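DnaJ homolog subfamily C member 27-A (Xenopus laevis, PDB 6JMG) binds GTP with magnesium as a Rab-family small GTPase carrying a DnaJ domain, probably hydrolyses it, and may take part in regulating the MEK/ERK pathway. Local coordinates at residues 32-35 / 39-42; 58-63 / 174-179; 220-225 / 238-243; 232-237 / 263-268. All blocks are in the same frame, centred on the assembly; numbering follows the deposited sequence.

Interaction 1 of 4, residues 32-35 / 39-42; sequences IIKR and KRFV. With GTP (guanosine-5'-triphosphate), chain C.
Arg35, near the end of helix 29-38, packs against the backbone of Arg40 as the chain turns across the C-terminal end of the helix, toward the nucleotide. Lys39 makes the turn: it is the first residue to leave helical geometry and has a positive phi of 45°. Its backbone stays close to the helix, with Lys39 CA 3.2 Å from Arg35 O in a CA-H...O contact. A second such contact joins Arg35 CA to Arg40 O at 3.4 Å. A weak hydrogen bond runs from Arg40 N to Lys34 O at 3.5 Å. Around this tight backbone part lies the aliphatic stem of Arg35. CB lies beside Arg40 O, and with CG opposite the backbone N (chi1 178°) the chain carries CD past the same oxygen and the guanidinium on to Gln166 O, where NH1 is hydrogen-bonded. A long arginine suits this place because its stem packs while its head reaches another loop.

The outer side is looser. The Lys34 and Arg40 chains cross at a slant, with Arg40 NH2 3.5 Å from Lys34 CE. Arg40 NH2 also makes a salt bridge to Glu38, which probably eases the closeness of the two positive groups. Lys39, exposed to solvent, can keep its charge in water.

Beyond the turn the loop reaches the nucleotide. Phe41 CZ lies 3.7 Å from GTP O2', and Val42 O is 3.0 Å from that hydroxyl, as one possible acceptor of its proton. A phenylalanine beside the nucleoside, just after the P-loop helix, is characteristic of the start of the first switch region in Ras-like GTPases.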
# COMPACT_ATOMS: atom_id res chain seq x y z
N ILE A 32 -6.96 -18.90 -5.09
CA ILE A 32 -5.52 -18.65 -4.95
C ILE A 32 -5.04 -19.11 -3.58
O ILE A 32 -4.04 -19.82 -3.46
CB ILE A 32 -5.20 -17.17 -5.19
CG1 ILE A 32 -5.32 -16.83 -6.68
CG2 ILE A 32 -3.80 -16.88 -4.72
CD1 ILE A 32 -5.23 -15.35 -6.94
N ILE A 33 -5.79 -18.77 -2.52
CA ILE A 33 -5.33 -19.12 -1.18
C ILE A 33 -5.38 -20.63 -0.98
O ILE A 33 -4.40 -21.25 -0.55
CB ILE A 33 -6.19 -18.38 -0.14
CG1 ILE A 33 -5.91 -16.87 -0.19
CG2 ILE A 33 -5.94 -18.96 1.26
CD1 ILE A 33 -7.02 -16.03 0.40
N LYS A 34 -6.47 -21.26 -1.39
CA LYS A 34 -6.58 -22.68 -1.13
C LYS A 34 -5.67 -23.51 -2.04
O LYS A 34 -5.25 -24.59 -1.62
CB LYS A 34 -8.04 -23.12 -1.33
CG LYS A 34 -8.96 -22.68 -0.23
CD LYS A 34 -10.39 -23.10 -0.49
CE LYS A 34 -11.18 -23.09 0.81
NZ LYS A 34 -12.59 -22.67 0.60
N ARG A 35 -5.28 -22.97 -3.21
CA ARG A 35 -4.32 -23.66 -4.06
C ARG A 35 -2.96 -23.78 -3.39
O ARG A 35 -2.38 -24.87 -3.33
CB ARG A 35 -4.20 -22.94 -5.41
CG ARG A 35 -3.17 -23.53 -6.40
CD ARG A 35 -3.53 -24.94 -6.84
NE ARG A 35 -2.47 -25.55 -7.63
CZ ARG A 35 -2.63 -26.03 -8.86
NH1 ARG A 35 -3.82 -25.98 -9.45
NH2 ARG A 35 -1.59 -26.58 -9.50
N LYS A 39 -3.35 -27.06 -1.08
CA LYS A 39 -3.02 -27.85 -2.26
C LYS A 39 -4.26 -28.49 -2.90
O LYS A 39 -4.33 -29.70 -3.12
CB LYS A 39 -1.97 -28.92 -1.90
CG LYS A 39 -0.75 -28.40 -1.11
CD LYS A 39 0.38 -27.94 -2.05
CE LYS A 39 0.91 -26.51 -1.73
NZ LYS A 39 1.61 -25.80 -2.89
N ARG A 40 -5.21 -27.63 -3.26
CA ARG A 40 -6.44 -28.13 -3.85
C ARG A 40 -7.08 -27.05 -4.72
O ARG A 40 -6.81 -25.86 -4.56
CB ARG A 40 -7.41 -28.63 -2.79
CG ARG A 40 -7.72 -27.67 -1.68
CD ARG A 40 -8.79 -28.27 -0.81
NE ARG A 40 -9.29 -27.35 0.19
CZ ARG A 40 -10.54 -27.32 0.62
NH1 ARG A 40 -11.45 -28.16 0.12
NH2 ARG A 40 -10.88 -26.45 1.55
N PHE A 41 -7.93 -27.49 -5.66
CA PHE A 41 -8.63 -26.57 -6.55
C PHE A 41 -9.86 -27.25 -7.15
O PHE A 41 -9.75 -28.34 -7.72
CB PHE A 41 -7.73 -26.08 -7.69
CG PHE A 41 -8.49 -25.32 -8.74
CD1 PHE A 41 -8.76 -23.95 -8.56
CD2 PHE A 41 -8.99 -25.96 -9.87
CE1 PHE A 41 -9.49 -23.26 -9.50
CE2 PHE A 41 -9.72 -25.26 -10.81
CZ PHE A 41 -9.96 -23.92 -10.64
N VAL A 42 -11.00 -26.58 -7.07
CA VAL A 42 -12.23 -27.07 -7.69
C VAL A 42 -12.80 -25.99 -8.60
O VAL A 42 -12.70 -24.80 -8.28
CB VAL A 42 -13.26 -27.57 -6.66
CG1 VAL A 42 -12.70 -28.75 -5.88
CG2 VAL A 42 -13.79 -26.43 -5.77
PG GTP C . -15.81 -14.28 -3.89
O1G GTP C . -15.40 -14.99 -2.62
O2G GTP C . -15.44 -12.82 -3.86
O3G GTP C . -17.31 -14.41 -4.07
O3B GTP C . -15.05 -14.85 -5.20
PB GTP C . -13.51 -15.32 -5.20
O1B GTP C . -12.59 -14.18 -5.54
O2B GTP C . -13.05 -15.95 -3.91
O3A GTP C . -13.46 -16.34 -6.44
PA GTP C . -13.22 -17.92 -6.24
O1A GTP C . -11.87 -18.24 -5.66
O2A GTP C . -14.30 -18.54 -5.41
O5' GTP C . -13.36 -18.37 -7.77
C5' GTP C . -14.51 -18.01 -8.50
C4' GTP C . -14.68 -19.02 -9.62
O4' GTP C . -13.60 -18.87 -10.50
C3' GTP C . -14.64 -20.46 -9.18
O3' GTP C . -15.52 -21.11 -10.04
C2' GTP C . -13.25 -20.97 -9.50
O2' GTP C . -13.20 -22.31 -9.94
C1' GTP C . -12.89 -20.10 -10.67
N9 GTP C . -11.46 -19.83 -10.71
C8 GTP C . -10.68 -19.30 -9.71
N7 GTP C . -9.41 -19.16 -10.18
C5 GTP C . -9.38 -19.60 -11.46
C6 GTP C . -8.36 -19.67 -12.40
O6 GTP C . -7.22 -19.32 -12.12
N1 GTP C . -8.63 -20.14 -13.67
C2 GTP C . -9.90 -20.54 -14.00
N2 GTP C . -10.13 -21.00 -15.23
N3 GTP C . -10.92 -20.46 -13.07
C4 GTP C . -10.66 -20.00 -11.82

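Interaction 2 of 4, residues 58-63 / 174-179; sequences VHIKDR and MFQAFY
In the Ras-like G domain, the edge strand 51-60 of the sheet meets helix 171-187, the last helix of that domain, with Val58 and Ile60 facing Tyr179 and Gln176. The axes of the two short segments cross at -70° and come within 9.6 Å; the contact between them is mainly apolar. Val58 CG2 stands over the centre of the Tyr179 ring, 4.2 Å from its centroid, in a CH-pi contact. Tyrosine suits this spot, since its broad face takes that methyl over the centre while the other, Val58 CG1, lies 4.0 Å from Tyr179 CE2. With CG opposite its own carbonyl carbon (chi1 -73°), the ring comes under Val58. Tyr179 CB lies 4.0 Å from Ile60 CG1. At the outer margin, Ile60 CG1 also lies 3.4 Å from Gln176 OE1; the exposed glutamine brings a polar end there, and its chain runs antiparallel to that of the isoleucine.

Just beyond Ile60, a two-residue hairpin turn leads into strand 63-72, and Lys61 reaches back to a salt bridge with Asp184 of the helix. Tyr179 also touches Ile17 of strand 15-22, while Phe178 packs deeper, on strands 15-22 and 128-134.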
# COMPACT_ATOMS: atom_id res chain seq x y z
N VAL A 58 3.90 -21.11 7.48
CA VAL A 58 4.89 -21.11 6.41
C VAL A 58 6.27 -20.88 7.00
O VAL A 58 6.41 -20.30 8.08
CB VAL A 58 4.60 -20.07 5.32
CG1 VAL A 58 3.23 -20.30 4.71
CG2 VAL A 58 4.74 -18.64 5.86
N HIS A 59 7.30 -21.39 6.31
CA HIS A 59 8.71 -21.21 6.66
C HIS A 59 9.43 -20.49 5.52
O HIS A 59 9.79 -21.12 4.52
CB HIS A 59 9.37 -22.55 6.94
CG HIS A 59 10.72 -22.45 7.57
ND1 HIS A 59 10.93 -21.85 8.80
CD2 HIS A 59 11.94 -22.85 7.15
CE1 HIS A 59 12.21 -21.90 9.11
NE2 HIS A 59 12.85 -22.50 8.12
N ILE A 60 9.70 -19.20 5.70
CA ILE A 60 10.34 -18.38 4.67
C ILE A 60 11.54 -17.71 5.32
O ILE A 60 11.53 -17.40 6.52
CB ILE A 60 9.37 -17.35 4.05
CG1 ILE A 60 8.80 -17.86 2.71
CG2 ILE A 60 10.04 -16.02 3.83
CD1 ILE A 60 8.10 -19.21 2.78
N LYS A 61 12.60 -17.52 4.53
CA LYS A 61 13.96 -17.26 5.04
C LYS A 61 14.27 -18.52 5.85
O LYS A 61 14.17 -19.62 5.31
CB LYS A 61 14.06 -15.93 5.78
CG LYS A 61 13.66 -14.72 4.93
CD LYS A 61 14.18 -14.82 3.51
CE LYS A 61 13.59 -13.74 2.63
NZ LYS A 61 13.88 -12.37 3.19
N ASP A 62 14.61 -18.40 7.13
CA ASP A 62 14.28 -19.48 8.05
C ASP A 62 13.63 -18.88 9.29
O ASP A 62 13.93 -19.22 10.43
CB ASP A 62 15.49 -20.34 8.40
CG ASP A 62 16.76 -19.54 8.51
OD1 ASP A 62 16.68 -18.31 8.72
OD2 ASP A 62 17.84 -20.15 8.37
N ARG A 63 12.69 -17.98 9.03
CA ARG A 63 11.74 -17.53 10.03
C ARG A 63 10.48 -18.37 9.89
O ARG A 63 10.04 -18.66 8.78
CB ARG A 63 11.39 -16.05 9.83
CG ARG A 63 12.55 -15.07 9.98
CD ARG A 63 12.25 -14.08 11.09
NE ARG A 63 11.76 -14.76 12.28
CZ ARG A 63 11.13 -14.17 13.28
NH1 ARG A 63 10.89 -12.87 13.21
NH2 ARG A 63 10.73 -14.87 14.34
N MET A 174 4.45 -16.20 -6.49
CA MET A 174 3.79 -15.06 -5.84
C MET A 174 3.89 -15.18 -4.32
O MET A 174 4.36 -14.26 -3.65
CB MET A 174 2.32 -14.99 -6.28
CG MET A 174 1.50 -13.86 -5.64
SD MET A 174 0.80 -14.17 -4.00
CE MET A 174 -0.52 -15.25 -4.48
N PHE A 175 3.50 -16.33 -3.77
CA PHE A 175 3.53 -16.48 -2.33
C PHE A 175 4.95 -16.42 -1.78
O PHE A 175 5.16 -15.89 -0.68
CB PHE A 175 2.84 -17.78 -1.92
CG PHE A 175 1.38 -17.60 -1.68
CD1 PHE A 175 0.93 -16.84 -0.61
CD2 PHE A 175 0.45 -18.12 -2.56
CE1 PHE A 175 -0.42 -16.64 -0.40
CE2 PHE A 175 -0.90 -17.92 -2.36
CZ PHE A 175 -1.34 -17.18 -1.28
N GLN A 176 5.93 -16.89 -2.54
CA GLN A 176 7.30 -16.80 -2.03
C GLN A 176 7.77 -15.36 -2.03
O GLN A 176 8.38 -14.90 -1.06
CB GLN A 176 8.23 -17.69 -2.87
CG GLN A 176 9.68 -17.72 -2.38
CD GLN A 176 9.89 -18.69 -1.22
OE1 GLN A 176 10.45 -18.33 -0.19
NE2 GLN A 176 9.45 -19.93 -1.39
N ALA A 177 7.44 -14.60 -3.07
CA ALA A 177 7.81 -13.19 -3.08
C ALA A 177 7.03 -12.42 -2.03
O ALA A 177 7.58 -11.52 -1.37
CB ALA A 177 7.58 -12.60 -4.46
N PHE A 178 5.75 -12.76 -1.86
CA PHE A 178 4.87 -12.11 -0.91
C PHE A 178 5.41 -12.21 0.51
O PHE A 178 5.56 -11.20 1.21
CB PHE A 178 3.50 -12.76 -1.01
CG PHE A 178 2.40 -12.14 -0.19
CD1 PHE A 178 2.00 -10.82 -0.38
CD2 PHE A 178 1.67 -12.92 0.70
CE1 PHE A 178 0.93 -10.30 0.32
CE2 PHE A 178 0.61 -12.40 1.41
CZ PHE A 178 0.23 -11.09 1.22
N TYR A 179 5.71 -13.44 0.96
CA TYR A 179 6.12 -13.63 2.34
C TYR A 179 7.54 -13.14 2.57
O TYR A 179 7.88 -12.75 3.69
CB TYR A 179 5.97 -15.10 2.73
CG TYR A 179 4.54 -15.55 2.92
CD1 TYR A 179 3.67 -14.81 3.71
CD2 TYR A 179 4.04 -16.69 2.27
CE1 TYR A 179 2.35 -15.21 3.89
CE2 TYR A 179 2.71 -17.10 2.44
CZ TYR A 179 1.87 -16.36 3.26
OH TYR A 179 0.55 -16.73 3.45

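Interaction 3 of 4, residues 220-225 / 238-243; sequences DMLGVK and RKLAVL
Leu240 inserts one methyl against the end of the helix that carries Leu222, joining the short helix 218-222 to helix 230-244 within the J domain. In J domains the latter helix leads up to the His-Pro-Asp loop, and the short first helix lies beside the antiparallel pair formed by the two longer ones.

The apolar part is small and rests on two leucines. The side chain of Leu240 sets out toward the other segment, and its CD1 lies 3.9 Å from Leu222 CD2. The same methyl is 3.8 Å from Leu222 CA, close to the backbone as well as to the side chain. Leucine fits both places because its forked end can meet several neighbours at once: Leu240 and Leu222 both also touch Val261 of helix 254-278. Met221, whose side chain heads away, packs instead on Ile212 and Ala260.

Backbone hydrogen bonding shapes the receiving side. Helix 218-222 closes in a Schellman motif, in which Val224 N bonds to Trp219 O, while the inner bond from Gly223 N to Asp220 O is weak, at 3.2 Å. Gly223 takes the positive phi, 76°, that the motif requires, a conformation easily reached without a side chain.

Between these two kinds of interaction comes a mixed one. Met221 O, which accepts a weak hydrogen bond from Arg211, also has Leu240 CD1 3.6 Å away.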
# COMPACT_ATOMS: atom_id res chain seq x y z
N ASP A 220 7.37 30.98 2.49
CA ASP A 220 7.70 30.47 1.17
C ASP A 220 8.30 29.07 1.25
O ASP A 220 8.22 28.31 0.28
CB ASP A 220 8.63 31.46 0.46
CG ASP A 220 7.98 32.84 0.29
OD1 ASP A 220 6.73 32.89 0.13
OD2 ASP A 220 8.70 33.87 0.32
N MET A 221 8.87 28.69 2.40
CA MET A 221 9.45 27.36 2.53
C MET A 221 8.40 26.27 2.41
O MET A 221 8.67 25.22 1.81
CB MET A 221 10.18 27.24 3.86
CG MET A 221 11.57 26.75 3.71
SD MET A 221 12.31 26.41 5.29
CE MET A 221 12.99 28.03 5.74
N LEU A 222 7.20 26.50 2.94
CA LEU A 222 6.11 25.53 2.80
C LEU A 222 5.17 25.86 1.65
O LEU A 222 4.24 25.08 1.40
CB LEU A 222 5.30 25.42 4.09
CG LEU A 222 5.96 25.18 5.46
CD1 LEU A 222 4.92 25.35 6.52
CD2 LEU A 222 6.60 23.81 5.57
N GLY A 223 5.37 26.98 0.96
CA GLY A 223 4.54 27.33 -0.18
C GLY A 223 3.17 27.87 0.20
O GLY A 223 2.14 27.37 -0.27
N VAL A 224 3.16 28.90 1.04
CA VAL A 224 1.94 29.47 1.60
C VAL A 224 2.19 30.95 1.83
O VAL A 224 3.33 31.37 2.05
CB VAL A 224 1.51 28.80 2.93
CG1 VAL A 224 0.85 27.46 2.67
CG2 VAL A 224 2.71 28.64 3.86
N LYS A 225 1.14 31.75 1.76
CA LYS A 225 1.39 33.17 1.96
C LYS A 225 0.90 33.58 3.35
O LYS A 225 0.13 32.86 3.99
CB LYS A 225 0.69 34.00 0.86
CG LYS A 225 -0.63 33.44 0.30
CD LYS A 225 -1.73 33.43 1.36
CE LYS A 225 -3.10 33.06 0.82
NZ LYS A 225 -4.05 32.85 1.96
N ARG A 238 2.53 18.43 5.50
CA ARG A 238 2.55 16.98 5.37
C ARG A 238 2.96 16.55 3.97
O ARG A 238 3.54 15.47 3.81
CB ARG A 238 1.19 16.37 5.74
CG ARG A 238 0.46 17.11 6.82
CD ARG A 238 -0.59 16.29 7.56
NE ARG A 238 -0.97 17.01 8.77
CZ ARG A 238 -2.19 17.45 9.05
NH1 ARG A 238 -3.18 17.22 8.20
NH2 ARG A 238 -2.42 18.12 10.17
N LYS A 239 2.75 17.39 2.95
CA LYS A 239 3.15 16.91 1.64
C LYS A 239 4.66 17.01 1.45
O LYS A 239 5.26 16.15 0.79
CB LYS A 239 2.43 17.69 0.53
CG LYS A 239 0.99 17.27 0.33
CD LYS A 239 0.19 18.27 -0.48
CE LYS A 239 0.71 19.68 -0.32
NZ LYS A 239 -0.27 20.70 -0.81
N LEU A 240 5.28 17.98 2.12
CA LEU A 240 6.73 18.05 2.16
C LEU A 240 7.31 16.96 3.06
O LEU A 240 8.35 16.37 2.74
CB LEU A 240 7.16 19.44 2.64
CG LEU A 240 7.05 20.54 1.59
CD1 LEU A 240 7.25 21.93 2.19
CD2 LEU A 240 8.05 20.27 0.47
N ALA A 241 6.66 16.67 4.19
CA ALA A 241 7.16 15.63 5.07
C ALA A 241 7.20 14.27 4.39
O ALA A 241 8.17 13.51 4.56
CB ALA A 241 6.32 15.56 6.35
N VAL A 242 6.15 13.91 3.66
CA VAL A 242 6.20 12.62 2.95
C VAL A 242 7.24 12.67 1.84
O VAL A 242 7.84 11.65 1.49
CB VAL A 242 4.83 12.19 2.41
CG1 VAL A 242 3.77 12.37 3.48
CG2 VAL A 242 4.48 12.93 1.15
N LEU A 243 7.47 13.85 1.27
CA LEU A 243 8.41 13.97 0.16
C LEU A 243 9.85 13.86 0.65
O LEU A 243 10.67 13.19 0.03
CB LEU A 243 8.17 15.29 -0.57
CG LEU A 243 8.91 15.57 -1.88
CD1 LEU A 243 8.52 14.55 -2.96
CD2 LEU A 243 8.62 16.98 -2.34

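Interaction 4 of 4, residues 232-237 / 263-268; sequences EVNKAY and NARTAL
Arg265 reaches across to Asn234 and Tyr237, linking helix 254-278 to helix 230-244. The two short segments run antiparallel, 178° between their directions, with axes 10.2 Å apart, as the two long helices of a J domain do.

The polar element is a forked grip on one oxygen. Arg265 NE donates to Asn234 OD1 at 3.1 Å with an N-H...O angle of 153°, and NH2 adds a weaker bond to the same oxygen at 3.4 Å. OD1 meets the guanidinium at its edge, and the amide and guanidinium are close to coplanar. NE lies nearly straight out beyond the C=O bond. Asparagine is well chosen, since its short amide holds an acceptor within reach of the arginine.

The aromatic element uses the stem of the arginine. Its CG stands opposite the backbone N (chi1 164°) and the chain then runs extended, laying CD over one face of Tyr237. CD is 3.9 Å from the ring centroid, a CH-pi contact. The charged end, with CZ 5.5 Å from that centroid, adds at most a weak cation-pi attraction.

The apolar element is deeper: Val233 CG1 touches Leu268 CD1 at 4.0 Å, two buried residues meeting at an angle.

The chemistry implies that one arginine serves two purposes, its methylenes packing on an aromatic face while its NE-H, helped weakly by NH2, bonds the neutral Asn234 amide, which probably limits rotation of the guanidinium.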
# COMPACT_ATOMS: atom_id res chain seq x y z
N GLU A 232 -4.07 25.01 6.65
CA GLU A 232 -3.31 25.07 5.41
C GLU A 232 -1.82 24.84 5.64
O GLU A 232 -1.18 24.14 4.85
CB GLU A 232 -3.52 26.41 4.71
CG GLU A 232 -4.92 26.55 4.19
CD GLU A 232 -5.31 27.98 4.00
OE1 GLU A 232 -4.52 28.87 4.37
OE2 GLU A 232 -6.44 28.21 3.52
N VAL A 233 -1.25 25.38 6.73
CA VAL A 233 0.16 25.11 6.93
C VAL A 233 0.35 23.66 7.34
O VAL A 233 1.34 23.02 6.95
CB VAL A 233 0.80 26.07 7.95
CG1 VAL A 233 0.35 27.51 7.73
CG2 VAL A 233 0.47 25.65 9.27
N ASN A 234 -0.63 23.08 8.03
CA ASN A 234 -0.58 21.64 8.28
C ASN A 234 -0.54 20.86 6.99
O ASN A 234 0.25 19.93 6.84
CB ASN A 234 -1.77 21.19 9.12
CG ASN A 234 -1.52 21.40 10.59
OD1 ASN A 234 -0.38 21.61 11.02
ND2 ASN A 234 -2.59 21.37 11.37
N LYS A 235 -1.39 21.23 6.02
CA LYS A 235 -1.48 20.39 4.83
C LYS A 235 -0.34 20.65 3.87
O LYS A 235 0.12 19.72 3.20
CB LYS A 235 -2.82 20.58 4.13
CG LYS A 235 -4.07 20.23 4.97
CD LYS A 235 -4.14 18.78 5.56
CE LYS A 235 -3.35 17.68 4.82
NZ LYS A 235 -3.58 16.32 5.40
N ALA A 236 0.20 21.87 3.85
CA ALA A 236 1.45 22.10 3.16
C ALA A 236 2.57 21.28 3.78
O ALA A 236 3.36 20.63 3.07
CB ALA A 236 1.80 23.59 3.17
N TYR A 237 2.63 21.25 5.12
CA TYR A 237 3.72 20.56 5.78
C TYR A 237 3.70 19.07 5.47
O TYR A 237 4.76 18.48 5.22
CB TYR A 237 3.69 20.78 7.31
CG TYR A 237 4.50 19.71 8.03
CD1 TYR A 237 5.88 19.85 8.19
CD2 TYR A 237 3.90 18.55 8.50
CE1 TYR A 237 6.64 18.85 8.80
CE2 TYR A 237 4.65 17.55 9.11
CZ TYR A 237 6.01 17.71 9.26
OH TYR A 237 6.75 16.72 9.88
N ASN A 263 10.81 23.04 11.21
CA ASN A 263 10.96 24.26 11.98
C ASN A 263 10.13 25.39 11.42
O ASN A 263 9.67 26.25 12.18
CB ASN A 263 12.42 24.67 12.06
CG ASN A 263 13.19 23.82 13.01
OD1 ASN A 263 12.61 23.12 13.85
ND2 ASN A 263 14.52 23.84 12.88
N ALA A 264 9.97 25.43 10.09
CA ALA A 264 9.13 26.44 9.48
C ALA A 264 7.69 26.28 9.94
O ALA A 264 7.04 27.26 10.33
CB ALA A 264 9.21 26.34 7.95
N ARG A 265 7.17 25.06 9.89
CA ARG A 265 5.81 24.82 10.34
C ARG A 265 5.58 25.38 11.73
O ARG A 265 4.57 26.04 11.99
CB ARG A 265 5.49 23.32 10.32
CG ARG A 265 4.27 22.97 11.12
CD ARG A 265 3.78 21.55 10.83
NE ARG A 265 2.62 21.20 11.66
CZ ARG A 265 2.67 20.96 12.98
NH1 ARG A 265 3.82 21.02 13.65
NH2 ARG A 265 1.55 20.65 13.61
N THR A 266 6.53 25.15 12.65
CA THR A 266 6.25 25.62 14.00
C THR A 266 6.43 27.13 14.09
O THR A 266 5.73 27.79 14.86
CB THR A 266 7.08 24.81 15.03
OG1 THR A 266 8.37 25.39 15.26
CG2 THR A 266 7.27 23.36 14.58
N ALA A 267 7.26 27.71 13.24
CA ALA A 267 7.36 29.17 13.22
C ALA A 267 6.02 29.79 12.84
O ALA A 267 5.54 30.71 13.50
CB ALA A 267 8.46 29.62 12.26
N LEU A 268 5.39 29.27 11.79
CA LEU A 268 4.09 29.78 11.38
C LEU A 268 3.01 29.49 12.43
O LEU A 268 2.27 30.40 12.83
CB LEU A 268 3.70 29.19 10.03
CG LEU A 268 4.70 29.43 8.90
CD1 LEU A 268 4.20 28.74 7.67
CD2 LEU A 268 4.93 30.92 8.64

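Overall arrangement
Interactions 1 and 2 belong to the GTPase domain and touch through Ile32, which packs on Met174 and Phe175, although their centres are 18 Å apart. Interaction 2 is buried and apolar, whereas interaction 1 lies at the surface, is made largely of backbone and long charged side chains, and leads to the nucleotide. Interactions 3 and 4 lie in the DnaJ domain, on the opposite side of the chain's centre; their centres are about 7 Å apart and both use helix 230-244. The buried leucines of 3 give way in 4 to a mixture: an apolar pair inside, an arginine gripping an amide outside. Interactions 1 and 4 are farthest apart, about 51 Å between centres.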